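Local coordinates for manganese-containing pseudocatalase (Thermus thermophilus, PDB 2V8T) that breaks hydrogen peroxide down to water and oxygen at a dinuclear manganese centre, as a non-haem catalase, at the interface of chains A and B and the interface of chains A and C. Sequence-based numbering; all coordinates share one arbitrary frame. Chains: chain A/B/C, Manganese-containing pseudocatalase.

Contact 1: the interface of chains A and B. Residues chain A 271-273; chain B 50-54.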
ATOM      1  N   VAL A 271      33.767   2.306  -7.778  1.00  7.71           N
ATOM      2  CA  VAL A 271      32.672   2.285  -6.886  1.00  7.48           C
ATOM      3  C   VAL A 271      32.953   3.180  -5.679  1.00  7.63           C
ATOM      4  O   VAL A 271      34.099   3.594  -5.413  1.00  8.56           O
ATOM      5  CB  VAL A 271      32.251   0.864  -6.458  1.00  8.14           C
ATOM      6  CG1 VAL A 271      31.837   0.058  -7.678  1.00  8.90           C
ATOM      7  CG2 VAL A 271      33.292   0.184  -5.612  1.00  9.34           C
ATOM      8  N   PHE A 272      31.884   3.520  -4.954  1.00  7.44           N
ATOM      9  CA  PHE A 272      31.910   4.432  -3.824  1.00  7.46           C
ATOM     10  C   PHE A 272      31.828   3.663  -2.516  1.00  7.61           C
ATOM     11  O   PHE A 272      31.026   2.732  -2.400  1.00  8.72           O
ATOM     12  CB  PHE A 272      30.732   5.404  -3.931  1.00  7.73           C
ATOM     13  CG  PHE A 272      30.635   6.335  -2.742  1.00  8.01           C
ATOM     14  CD1 PHE A 272      31.576   7.311  -2.548  1.00  8.63           C
ATOM     15  CD2 PHE A 272      29.629   6.164  -1.815  1.00  8.57           C
ATOM     16  CE1 PHE A 272      31.527   8.110  -1.400  1.00  9.17           C
ATOM     17  CE2 PHE A 272      29.587   6.971  -0.692  1.00  9.60           C
ATOM     18  CZ  PHE A 272      30.535   7.923  -0.487  1.00  9.55           C
ATOM     19  N   ASP A 273      32.614   4.086  -1.544  1.00  7.97           N
ATOM     20  CA  ASP A 273      32.587   3.517  -0.193  1.00  8.49           C
ATOM     21  C   ASP A 273      32.408   4.677   0.785  1.00  8.28           C
ATOM     22  O   ASP A 273      33.280   5.545   0.930  1.00  9.61           O
ATOM     23  CB  ASP A 273      33.885   2.755   0.056  1.00  8.99           C
ATOM     24  CG  ASP A 273      33.959   2.067   1.412  1.00  9.38           C
ATOM     25  OD1 ASP A 273      33.171   2.330   2.312  1.00 12.14           O
ATOM     26  OD2 ASP A 273      34.879   1.204   1.541  1.00 11.99           O
TER
ATOM     27  N   PHE B  50      27.438  -0.931   1.005  1.00  6.98           N
ATOM     28  CA  PHE B  50      28.429  -1.577   1.835  1.00  7.19           C
ATOM     29  C   PHE B  50      29.516  -0.604   2.210  1.00  7.04           C
ATOM     30  O   PHE B  50      30.130   0.031   1.352  1.00  7.88           O
ATOM     31  CB  PHE B  50      29.013  -2.775   1.054  1.00  7.42           C
ATOM     32  CG  PHE B  50      29.747  -3.767   1.905  1.00  7.24           C
ATOM     33  CD1 PHE B  50      31.077  -3.563   2.281  1.00  8.18           C
ATOM     34  CD2 PHE B  50      29.141  -4.930   2.294  1.00  8.13           C
ATOM     35  CE1 PHE B  50      31.746  -4.481   3.053  1.00  9.11           C
ATOM     36  CE2 PHE B  50      29.828  -5.892   3.035  1.00  8.69           C
ATOM     37  CZ  PHE B  50      31.112  -5.633   3.425  1.00  9.33           C
ATOM     38  N   ARG B  51      29.827  -0.532   3.499  1.00  7.49           N
ATOM     39  CA  ARG B  51      30.924   0.294   4.026  1.00  7.65           C
ATOM     40  C   ARG B  51      32.085  -0.639   4.366  1.00  8.15           C
ATOM     41  O   ARG B  51      31.919  -1.676   5.014  1.00  8.84           O
ATOM     42  CB  ARG B  51      30.492   1.050   5.255  1.00  7.79           C
ATOM     43  CG  ARG B  51      29.435   2.107   4.942  1.00  7.90           C
ATOM     44  CD  ARG B  51      28.735   2.514   6.217  1.00  8.07           C
ATOM     45  NE  ARG B  51      27.675   3.496   6.034  1.00  7.91           N
ATOM     46  CZ  ARG B  51      27.834   4.788   6.108  1.00  7.45           C
ATOM     47  NH1 ARG B  51      29.022   5.335   6.332  1.00  8.84           N
ATOM     48  NH2 ARG B  51      26.793   5.605   5.952  1.00  8.58           N
ATOM     49  N   GLY B  52      33.270  -0.252   3.900  1.00  9.00           N
ATOM     50  CA  GLY B  52      34.427  -1.102   4.051  1.00  9.71           C
ATOM     51  C   GLY B  52      34.586  -2.110   2.898  1.00  9.39           C
ATOM     52  O   GLY B  52      34.914  -3.269   3.092  1.00 10.38           O
ATOM     53  N   LYS B  53      34.345  -1.626   1.666  1.00  8.79           N
ATOM     54  CA  LYS B  53      34.449  -2.495   0.496  1.00  8.25           C
ATOM     55  C   LYS B  53      35.850  -3.088   0.302  1.00  8.30           C
ATOM     56  O   LYS B  53      35.978  -4.168  -0.264  1.00  9.41           O
ATOM     57  CB  LYS B  53      34.003  -1.736  -0.766  1.00  8.07           C
ATOM     58  CG  LYS B  53      32.494  -1.412  -0.773  1.00  8.17           C
ATOM     59  CD  LYS B  53      32.092  -0.683  -2.060  1.00  8.21           C
ATOM     60  CE  LYS B  53      30.587  -0.580  -2.281  1.00  8.23           C
ATOM     61  NZ  LYS B  53      29.943   0.443  -1.386  1.00  8.16           N
ATOM     62  N   LYS B  54      36.867  -2.379   0.804  1.00  8.60           N
ATOM     63  CA  LYS B  54      38.239  -2.919   0.811  1.00  9.03           C
ATOM     64  C   LYS B  54      38.593  -3.503   2.175  1.00  9.82           C
ATOM     65  O   LYS B  54      39.122  -4.605   2.262  1.00 11.39           O
ATOM     66  CB  LYS B  54      39.253  -1.887   0.297  1.00 10.56           C
ATOM     67  CG  LYS B  54      39.004  -1.473  -1.181  1.00 13.06           C
ATOM     68  CD  LYS B  54      39.977  -0.512  -1.731  1.00 15.68           C
ATOM     69  CE  LYS B  54      39.741  -0.201  -3.160  1.00 19.83           C
ATOM     70  NZ  LYS B  54      40.791   0.715  -3.783  1.00 22.40           N
TER
HETATM   71  O   HOH W   1      37.360  -0.082   2.753  1.00 13.48           O
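A:Asp273 and B:Lys53 carry this corner of the subunit interface in the manganese catalase, where a loop that follows strand 269-270 of one chain meets the loop between helices 36-49 and 57-85 of the other. The A:Asp273 carboxylate lies against two successive backbone N-H groups of chain B. Its OD1 takes the amide N of B:Gly52 at 3.0 Å on the syn side, somewhat out of the carboxylate plane and nearly straight, with 168° at the hydrogen. OD2 of A:Asp273 takes the amide N of B:Lys53 at 2.9 Å, but from well above that plane and along a more bent path. With its CG swung away from the backbone N (chi1 -178°), the aspartate points its acid group across the boundary. OD2 of A:Asp273 also holds water 1 at 3.0 Å, and the water reaches on to the amide of B:Lys54.

B:Lys53 adds a further donor from the same side, through its side chain. The chain bends at the last torsion (chi4 75°), bringing NZ of B:Lys53 to the carbonyl O of A:Phe272 at 2.7 Å, in the carbonyl plane. NZ of B:Lys53 also bonds O of B:Phe50 at 2.8 Å, on a lone pair, which ties the lysine tip back to its loop. CD of B:Lys53 rests 3.8 Å from methyl CG2 of A:Val271, the two side chains crossing at a slant. B:Lys53 NZ, 5.3 Å from A:Asp273 OD1, does not touch the carboxylate; the opposite charges may still favour each other.

Contact 2: the interface of chains A and C. Residues chain A 153, 156-157, 160, 210-211; chain C 139, 143, 146.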
ATOM      1  N   PHE A 153       7.486   6.598 -23.539  1.00  6.72           N
ATOM      2  CA  PHE A 153       6.927   7.493 -22.502  1.00  6.77           C
ATOM      3  C   PHE A 153       7.740   7.425 -21.209  1.00  6.48           C
ATOM      4  O   PHE A 153       8.069   8.443 -20.613  1.00  6.83           O
ATOM      5  CB  PHE A 153       5.461   7.130 -22.262  1.00  7.10           C
ATOM      6  CG  PHE A 153       4.927   7.767 -21.017  1.00  7.17           C
ATOM      7  CD1 PHE A 153       4.706   9.147 -20.952  1.00  8.30           C
ATOM      8  CD2 PHE A 153       4.727   7.032 -19.871  1.00  8.90           C
ATOM      9  CE1 PHE A 153       4.337   9.753 -19.763  1.00  9.01           C
ATOM     10  CE2 PHE A 153       4.299   7.673 -18.692  1.00 10.41           C
ATOM     11  CZ  PHE A 153       4.134   9.054 -18.662  1.00  9.56           C
ATOM     12  N   VAL A 156      10.969   9.445 -21.283  1.00  6.65           N
ATOM     13  CA  VAL A 156      10.840  10.908 -21.242  1.00  6.88           C
ATOM     14  C   VAL A 156      10.218  11.390 -19.916  1.00  6.84           C
ATOM     15  O   VAL A 156      10.550  12.493 -19.465  1.00  7.30           O
ATOM     16  CB  VAL A 156      10.172  11.474 -22.494  1.00  7.25           C
ATOM     17  CG1 VAL A 156      11.057  11.236 -23.712  1.00  9.14           C
ATOM     18  CG2 VAL A 156       8.759  10.967 -22.727  1.00  7.62           C
ATOM     19  N   ALA A 157       9.359  10.592 -19.292  1.00  6.73           N
ATOM     20  CA  ALA A 157       8.868  10.925 -17.949  1.00  7.14           C
ATOM     21  C   ALA A 157      10.043  10.877 -16.940  1.00  6.93           C
ATOM     22  O   ALA A 157      10.216  11.780 -16.119  1.00  7.42           O
ATOM     23  CB  ALA A 157       7.757   9.969 -17.548  1.00  7.83           C
ATOM     24  N   THR A 160      12.138  13.899 -17.347  1.00  7.33           N
ATOM     25  CA  THR A 160      11.506  15.057 -16.749  1.00  7.33           C
ATOM     26  C   THR A 160      11.804  15.105 -15.236  1.00  7.14           C
ATOM     27  O   THR A 160      12.126  16.155 -14.677  1.00  7.64           O
ATOM     28  CB  THR A 160       9.974  15.029 -17.035  1.00  7.46           C
ATOM     29  OG1 THR A 160       9.790  15.047 -18.439  1.00  8.00           O
ATOM     30  CG2 THR A 160       9.311  16.222 -16.458  1.00  8.92           C
ATOM     31  N   ILE A 210      11.452  15.820 -25.133  1.00  8.43           N
ATOM     32  CA  ILE A 210      10.372  16.049 -24.184  1.00  8.03           C
ATOM     33  C   ILE A 210      11.006  16.086 -22.788  1.00  8.01           C
ATOM     34  O   ILE A 210      11.736  15.162 -22.447  1.00  8.70           O
ATOM     35  CB  ILE A 210       9.323  14.935 -24.236  1.00  8.30           C
ATOM     36  CG1 ILE A 210       8.673  14.865 -25.613  1.00 10.21           C
ATOM     37  CG2 ILE A 210       8.281  15.136 -23.146  1.00  9.86           C
ATOM     38  CD1 ILE A 210       7.885  13.564 -25.846  1.00 11.76           C
ATOM     39  N   PRO A 211      10.708  17.107 -21.956  1.00  7.95           N
ATOM     40  CA  PRO A 211      10.144  18.392 -22.344  1.00  8.27           C
ATOM     41  C   PRO A 211      11.004  19.064 -23.414  1.00  8.31           C
ATOM     42  O   PRO A 211      12.099  18.580 -23.744  1.00  8.35           O
ATOM     43  CB  PRO A 211      10.216  19.217 -21.034  1.00  8.93           C
ATOM     44  CG  PRO A 211      10.336  18.162 -19.947  1.00  9.95           C
ATOM     45  CD  PRO A 211      11.190  17.110 -20.568  1.00  8.77           C
TER
ATOM     46  N   PHE C 139      -1.174  10.553 -13.497  1.00  6.62           N
ATOM     47  CA  PHE C 139      -0.008  11.256 -14.026  1.00  6.49           C
ATOM     48  C   PHE C 139      -0.452  12.668 -14.391  1.00  6.49           C
ATOM     49  O   PHE C 139      -1.285  12.846 -15.280  1.00  7.66           O
ATOM     50  CB  PHE C 139       0.504  10.512 -15.277  1.00  7.04           C
ATOM     51  CG  PHE C 139       1.733  11.128 -15.837  1.00  6.98           C
ATOM     52  CD1 PHE C 139       2.981  10.831 -15.284  1.00  8.13           C
ATOM     53  CD2 PHE C 139       1.705  12.014 -16.916  1.00  7.85           C
ATOM     54  CE1 PHE C 139       4.150  11.371 -15.803  1.00  8.93           C
ATOM     55  CE2 PHE C 139       2.846  12.562 -17.439  1.00  8.44           C
ATOM     56  CZ  PHE C 139       4.069  12.243 -16.868  1.00  8.34           C
ATOM     57  N   ASN C 143       3.264  19.331 -17.966  1.00  7.51           N
ATOM     58  CA  ASN C 143       3.813  19.518 -19.328  1.00  7.32           C
ATOM     59  C   ASN C 143       2.807  18.930 -20.307  1.00  7.21           C
ATOM     60  O   ASN C 143       2.466  17.757 -20.248  1.00  7.54           O
ATOM     61  CB  ASN C 143       5.157  18.820 -19.436  1.00  7.69           C
ATOM     62  CG  ASN C 143       5.788  18.990 -20.820  1.00  7.47           C
ATOM     63  OD1 ASN C 143       5.511  18.239 -21.748  1.00  8.26           O
ATOM     64  ND2 ASN C 143       6.625  20.024 -20.954  1.00  7.85           N
ATOM     65  N   LEU C 146       3.880  15.927 -22.696  1.00  6.84           N
ATOM     66  CA  LEU C 146       4.142  14.704 -21.923  1.00  6.98           C
ATOM     67  C   LEU C 146       2.820  14.103 -21.415  1.00  6.51           C
ATOM     68  O   LEU C 146       2.624  12.884 -21.480  1.00  6.98           O
ATOM     69  CB  LEU C 146       5.080  15.065 -20.771  1.00  7.14           C
ATOM     70  CG  LEU C 146       5.536  13.899 -19.873  1.00  7.24           C
ATOM     71  CD1 LEU C 146       6.299  12.836 -20.657  1.00  8.70           C
ATOM     72  CD2 LEU C 146       6.376  14.468 -18.732  1.00  8.44           C
TER
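With chi1 at -177°, C:Leu146 turns its CG away from the backbone N and sends both methyls into chain A, while A:Phe153 (chi1 167°) brings its ring up to meet C:Phe139, in a mainly apolar patch of the two-fold A/C interface of the manganese catalase. The leucine fork is shared out. CD1 of C:Leu146 packs 3.7 Å from CG2 of A:Val156, the side chains sliding past each other in opposite directions, and also touches CE1 of A:Phe153 and CG2 of A:Ile210. CD2 of C:Leu146 meets A:Thr160 tip to tip, 3.5 Å from OG1, a hydroxyl already bonded to O of A:Val156 one turn back.

The two phenylalanines meet edge to face with their planes 80° apart: CZ of A:Phe153 stands over one face of C:Phe139, toward the rim, 3.7 Å from its CZ. Were C:Phe139 an alanine, CZ of A:Phe153 would be likely to lose the aromatic face it points at, leaving its ring freer to shift.

C:Asn143 lays its amide ND2 beside CB of A:Pro211, which follows a cis peptide bond, and OD1 of C:Asn143 accepts the N-H of C:Leu146 at 3.0 Å, capping a helix start. The patch thus sets the N-terminal turn of helix 144-166 in chain C against the middle of the corresponding helix in chain A, flanked by the loop after 3-10 helix 204-207.

Contact 3: the interface of chains A and B. Residues chain A 54-56; chain B 92, 273, 291.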
ATOM      1  N   LYS A  54      13.346 -15.050 -31.097  1.00  9.22           N
ATOM      2  CA  LYS A  54      14.090 -15.177 -32.361  1.00 10.00           C
ATOM      3  C   LYS A  54      13.380 -14.408 -33.512  1.00  9.88           C
ATOM      4  O   LYS A  54      14.018 -13.623 -34.220  1.00 10.75           O
ATOM      5  CB  LYS A  54      14.304 -16.621 -32.737  1.00 11.30           C
ATOM      6  CG  LYS A  54      15.028 -16.719 -34.110  1.00 14.14           C
ATOM      7  CD  LYS A  54      15.415 -18.086 -34.487  1.00 17.57           C
ATOM      8  CE  LYS A  54      16.201 -18.093 -35.782  1.00 22.35           C
ATOM      9  NZ  LYS A  54      16.646 -19.420 -36.180  1.00 27.41           N
ATOM     10  N   ALA A  55      12.075 -14.595 -33.672  1.00  9.81           N
ATOM     11  CA  ALA A  55      11.373 -13.977 -34.825  1.00  9.82           C
ATOM     12  C   ALA A  55      11.399 -12.453 -34.767  1.00  9.58           C
ATOM     13  O   ALA A  55      11.306 -11.797 -35.797  1.00 11.23           O
ATOM     14  CB  ALA A  55       9.943 -14.487 -34.886  1.00 11.76           C
ATOM     15  N   LEU A  56      11.459 -11.904 -33.543  1.00  8.71           N
ATOM     16  CA  LEU A  56      11.517 -10.465 -33.333  1.00  8.49           C
ATOM     17  C   LEU A  56      12.851 -10.082 -32.650  1.00  8.88           C
ATOM     18  O   LEU A  56      12.924  -9.127 -31.863  1.00  8.96           O
ATOM     19  CB  LEU A  56      10.309  -9.965 -32.530  1.00  8.29           C
ATOM     20  CG  LEU A  56       8.977 -10.137 -33.266  1.00  9.09           C
ATOM     21  CD1 LEU A  56       7.813 -10.017 -32.296  1.00 10.23           C
ATOM     22  CD2 LEU A  56       8.856  -9.120 -34.409  1.00 11.07           C
TER
ATOM     23  N   ASP B  92       5.744 -19.771 -33.110  1.00 11.79           N
ATOM     24  CA  ASP B  92       5.652 -18.366 -33.500  1.00 11.88           C
ATOM     25  C   ASP B  92       4.268 -17.878 -33.956  1.00 11.12           C
ATOM     26  O   ASP B  92       4.007 -16.675 -33.932  1.00 10.91           O
ATOM     27  CB  ASP B  92       6.633 -18.057 -34.639  1.00 12.46           C
ATOM     28  CG  ASP B  92       8.120 -18.085 -34.268  1.00 12.83           C
ATOM     29  OD1 ASP B  92       8.446 -18.154 -33.090  1.00 14.69           O
ATOM     30  OD2 ASP B  92       8.934 -18.019 -35.226  1.00 14.87           O
ATOM     31  N   ASP B 273      10.667 -19.159 -24.610  1.00  8.38           N
ATOM     32  CA  ASP B 273       9.798 -18.312 -25.413  1.00  8.38           C
ATOM     33  C   ASP B 273       8.413 -18.918 -25.417  1.00  8.59           C
ATOM     34  O   ASP B 273       8.195 -20.029 -25.935  1.00  9.78           O
ATOM     35  CB  ASP B 273      10.336 -18.201 -26.823  1.00  9.49           C
ATOM     36  CG  ASP B 273       9.554 -17.265 -27.731  1.00  9.97           C
ATOM     37  OD1 ASP B 273       8.427 -16.841 -27.392  1.00 11.01           O
ATOM     38  OD2 ASP B 273      10.101 -16.967 -28.832  1.00 12.30           O
ATOM     39  N   TYR B 291       6.838  -9.980 -38.001  1.00  9.93           N
ATOM     40  CA  TYR B 291       7.916 -10.895 -38.293  1.00  9.95           C
ATOM     41  C   TYR B 291       8.552 -10.551 -39.634  1.00 10.55           C
ATOM     42  O   TYR B 291       9.782 -10.682 -39.777  1.00 11.29           O
ATOM     43  CB  TYR B 291       7.430 -12.336 -38.306  1.00 10.21           C
ATOM     44  CG  TYR B 291       6.877 -12.893 -37.001  1.00  9.78           C
ATOM     45  CD1 TYR B 291       7.192 -12.332 -35.780  1.00 10.39           C
ATOM     46  CD2 TYR B 291       6.055 -13.982 -37.024  1.00 10.51           C
ATOM     47  CE1 TYR B 291       6.725 -12.892 -34.596  1.00  9.68           C
ATOM     48  CE2 TYR B 291       5.564 -14.549 -35.869  1.00 10.68           C
ATOM     49  CZ  TYR B 291       5.906 -14.007 -34.646  1.00 10.00           C
ATOM     50  OH  TYR B 291       5.415 -14.497 -33.462  1.00 11.04           O
TER
HETATM   51  O   HOH W   2      11.161 -12.628 -38.355  1.00 12.64           O
HETATM   52  O   HOH W   3      10.722 -16.663 -32.152  1.00 13.66           O
HETATM   53  O   HOH W   4      12.139 -17.713 -30.135  1.00 19.83           O
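The methyl CB of A:Ala55 sits over one face of the B:Tyr291 ring, displaced toward the rim, 3.6 Å from CE1 in a CH-pi contact. CG of B:Tyr291 lies anti to its carbonyl carbon and beside the backbone N (chi1 -63°), which carries the ring to the alanine. A:Leu56 comes to the same ring at its edge, its CG lying in the ring plane 3.8 Å from CD1 of B:Tyr291, and the two side chains cross at about a right angle. The tyrosine, on helix 288-298 of this manganese catalase subunit, is therefore touched on a face and at an edge by neighbouring residues just ahead of helix 57-85 in chain A. On the far side of the alanine methyl from A:Leu56, carboxylate OD2 of B:Asp92 lies 3.7 Å from CB of A:Ala55, a van der Waals neighbour.

Water carries the polar links given here. Water 3 joins the amide N of A:Ala55, at 2.9 Å, to carboxylate OD1 of B:Asp92. It also touches water 4, which passes from the amide of A:Lys54 to OD2 of B:Asp273, so two acids of chain B face consecutive N-H groups of chain A through a pair of waters. On the other side of the alanine, water 2 connects the carbonyl O of A:Ala55, at 2.7 Å, with the carbonyl O of B:Tyr291.

A hydrogen bond within chain B probably helps to fix the ring. The phenol OH of B:Tyr291 donates to O of B:Asp92 at 2.6 Å, in the carbonyl plane and on a lone pair of that oxygen.

Contacts 1 and 3 belong to one two-fold interface between chains A and B, with the centres of their C-alpha atoms about 43 Å apart. They share parts with the chains exchanged: A:Asp273 and B:Lys54 in contact 1, B:Asp273 and A:Lys54 in contact 3; in each a water links the lysine amide to the aspartate OD2. The loop between helices 36-49 and 57-85 thus faces the segment at 273 in both, as the two-fold axis implies. Contact 2 lies toward chain C, about 35 Å from contact 1 and 31 Å from contact 3. Chain A holds two kinds of neighbour, consistent with the six copies deposited, though the structure alone does not prove the biological state.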